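Local coordinates for protein SPT6 (Antonospora locustae, PDB 2XP1) that is a transcription elongation factor that probably binds RNA polymerase II through the tandem SH2 domains of its C-terminal region, at residues Glu26-Leu29 with Arg30-Asp34. Sequence-based numbering, arbitrary orientation.
Sequences ENYL and RSSTD
Tyr28 reaches forward from the last turn of helix 22-31 to the chain that leaves it, and its hydroxyl donates a hydrogen bond to Asp34, OH to OD2 2.8 Å. The oxygen is met from above the carboxylate plane, and ring and carboxylate are inclined 65° to each other. With CG anti to the backbone N (chi1 171°), the Tyr28 ring lies alongside the turn, where Ser32 rests its CB over one face in a CH-pi contact, 4.2 Å from the ring centroid. Tyrosine suits the place because it offers a flat surface to the turn and a donor at its far end. A phenylalanine here would keep the ring face for Ser32 but would probably leave Asp34 OD2 without its hydroxyl mate and the carboxylate freer to turn. Ser32 is small enough to sit against the ring, and its OG accepts from Asp34 N at 3.0 Å, closing an ST turn.

At the other end Arg30 has a chain long enough to fold back to Asn27 and Glu26. The guanidinium edge faces Asn27, whose amide offers an acceptor: Arg30 NH1 gives Asn27 OD1 a short but bent, weak bond of 2.6 Å, the planes nearly perpendicular. Glu26 CB lies over one guanidinium face, and OE1, 3.5 Å from Arg30 NH2 and well out of plane, adds charge attraction alone; the firmer partner of Glu26 is His60, bonded to OE2. Ser31 OG turns back to the carbonyl O of Asn27 at 3.2 Å. Leu29, branched and aliphatic, fills the buried side against Leu37 and Phe58, while Lys52 NZ ties its carbonyl O to that of Asp34. The whole is a helix C-terminus running through an ST turn into strand 36-40, within the beta-alpha-beta unit of an SH2 fold.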
ATOM      1  N   GLU A  26      14.106  23.137   6.835  1.00 50.52           N
ATOM      2  CA  GLU A  26      15.179  22.532   6.103  1.00 51.60           C
ATOM      3  C   GLU A  26      16.477  23.033   6.702  1.00 54.71           C
ATOM      4  O   GLU A  26      17.364  22.245   6.982  1.00 55.50           O
ATOM      5  CB  GLU A  26      15.057  22.864   4.628  1.00 52.73           C
ATOM      6  CG  GLU A  26      13.750  22.362   4.034  1.00 49.90           C
ATOM      7  CD  GLU A  26      13.751  22.353   2.518  1.00 51.09           C
ATOM      8  OE1 GLU A  26      14.646  23.010   1.931  1.00 55.17           O
ATOM      9  OE2 GLU A  26      12.849  21.698   1.913  1.00 50.10           O
ATOM     10  N   ASN A  27      16.562  24.328   6.964  1.00 57.86           N
ATOM     11  CA  ASN A  27      17.721  24.874   7.696  1.00 61.87           C
ATOM     12  C   ASN A  27      18.005  24.131   8.972  1.00 61.16           C
ATOM     13  O   ASN A  27      19.132  23.670   9.197  1.00 62.95           O
ATOM     14  CB  ASN A  27      17.547  26.344   8.027  1.00 64.87           C
ATOM     15  CG  ASN A  27      18.456  27.200   7.226  1.00 71.97           C
ATOM     16  OD1 ASN A  27      19.115  26.712   6.310  1.00 76.06           O
ATOM     17  ND2 ASN A  27      18.528  28.478   7.562  1.00 77.35           N
ATOM     18  N   TYR A  28      16.973  24.026   9.808  1.00 58.42           N
ATOM     19  CA  TYR A  28      17.114  23.396  11.086  1.00 58.00           C
ATOM     20  C   TYR A  28      17.530  21.955  10.898  1.00 56.63           C
ATOM     21  O   TYR A  28      18.391  21.467  11.625  1.00 58.45           O
ATOM     22  CB  TYR A  28      15.813  23.472  11.854  1.00 55.89           C
ATOM     23  CG  TYR A  28      15.815  22.643  13.110  1.00 56.71           C
ATOM     24  CD1 TYR A  28      16.350  23.145  14.318  1.00 58.91           C
ATOM     25  CD2 TYR A  28      15.288  21.359  13.102  1.00 53.10           C
ATOM     26  CE1 TYR A  28      16.342  22.368  15.483  1.00 59.16           C
ATOM     27  CE2 TYR A  28      15.274  20.575  14.247  1.00 54.74           C
ATOM     28  CZ  TYR A  28      15.793  21.087  15.437  1.00 58.52           C
ATOM     29  OH  TYR A  28      15.762  20.286  16.545  1.00 59.48           O
ATOM     30  N   LEU A  29      16.930  21.276   9.927  1.00 53.41           N
ATOM     31  CA  LEU A  29      17.293  19.900   9.669  1.00 52.18           C
ATOM     32  C   LEU A  29      18.698  19.779   9.058  1.00 55.69           C
ATOM     33  O   LEU A  29      19.377  18.775   9.281  1.00 56.64           O
ATOM     34  CB  LEU A  29      16.240  19.192   8.793  1.00 47.98           C
ATOM     35  CG  LEU A  29      14.814  18.976   9.347  1.00 44.70           C
ATOM     36  CD1 LEU A  29      13.866  18.329   8.346  1.00 35.76           C
ATOM     37  CD2 LEU A  29      14.805  18.141  10.621  1.00 44.15           C
ATOM     38  N   ARG A  30      19.122  20.760   8.259  1.00 58.66           N
ATOM     39  CA  ARG A  30      20.452  20.696   7.620  1.00 63.14           C
ATOM     40  C   ARG A  30      21.518  20.519   8.701  1.00 66.72           C
ATOM     41  O   ARG A  30      22.420  19.690   8.553  1.00 68.32           O
ATOM     42  CB  ARG A  30      20.792  21.957   6.790  1.00 66.16           C
ATOM     43  CG  ARG A  30      20.437  21.903   5.295  1.00 65.13           C
ATOM     44  CD  ARG A  30      20.576  23.287   4.608  1.00 67.95           C
ATOM     45  NE  ARG A  30      19.667  23.424   3.456  1.00 70.11           N
ATOM     46  CZ  ARG A  30      18.678  24.320   3.347  1.00 70.53           C
ATOM     47  NH1 ARG A  30      18.452  25.203   4.314  1.00 71.55           N
ATOM     48  NH2 ARG A  30      17.900  24.339   2.265  1.00 69.60           N
ATOM     49  N   SER A  31      21.376  21.270   9.792  1.00 68.46           N
ATOM     50  CA  SER A  31      22.400  21.337  10.830  1.00 73.28           C
ATOM     51  C   SER A  31      22.029  20.645  12.158  1.00 72.34           C
ATOM     52  O   SER A  31      22.753  20.761  13.148  1.00 75.22           O
ATOM     53  CB  SER A  31      22.812  22.803  11.043  1.00 77.27           C
ATOM     54  OG  SER A  31      21.654  23.612  11.202  1.00 77.29           O
ATOM     55  N   SER A  32      20.920  19.903  12.164  1.00 68.76           N
ATOM     56  CA  SER A  32      20.519  19.080  13.327  1.00 67.91           C
ATOM     57  C   SER A  32      20.929  17.617  13.067  1.00 67.14           C
ATOM     58  O   SER A  32      21.170  17.232  11.925  1.00 65.94           O
ATOM     59  CB  SER A  32      18.995  19.199  13.555  1.00 64.66           C
ATOM     60  OG  SER A  32      18.511  18.442  14.655  1.00 64.10           O
ATOM     61  N   THR A  33      21.041  16.815  14.125  1.00 67.82           N
ATOM     62  CA  THR A  33      21.112  15.349  13.955  1.00 66.38           C
ATOM     63  C   THR A  33      19.716  14.778  13.627  1.00 61.14           C
ATOM     64  O   THR A  33      19.613  13.673  13.084  1.00 59.73           O
ATOM     65  CB  THR A  33      21.708  14.597  15.214  1.00 69.65           C
ATOM     66  OG1 THR A  33      21.074  15.050  16.424  1.00 69.61           O
ATOM     67  CG2 THR A  33      23.208  14.787  15.319  1.00 74.66           C
ATOM     68  N   ASP A  34      18.665  15.534  13.980  1.00 58.29           N
ATOM     69  CA  ASP A  34      17.257  15.155  13.735  1.00 53.92           C
ATOM     70  C   ASP A  34      17.003  14.795  12.274  1.00 51.40           C
ATOM     71  O   ASP A  34      17.531  15.447  11.361  1.00 51.14           O
ATOM     72  CB  ASP A  34      16.289  16.303  14.084  1.00 52.95           C
ATOM     73  CG  ASP A  34      16.271  16.658  15.565  1.00 55.13           C
ATOM     74  OD1 ASP A  34      17.058  16.061  16.329  1.00 60.00           O
ATOM     75  OD2 ASP A  34      15.488  17.568  15.950  1.00 53.46           O
TER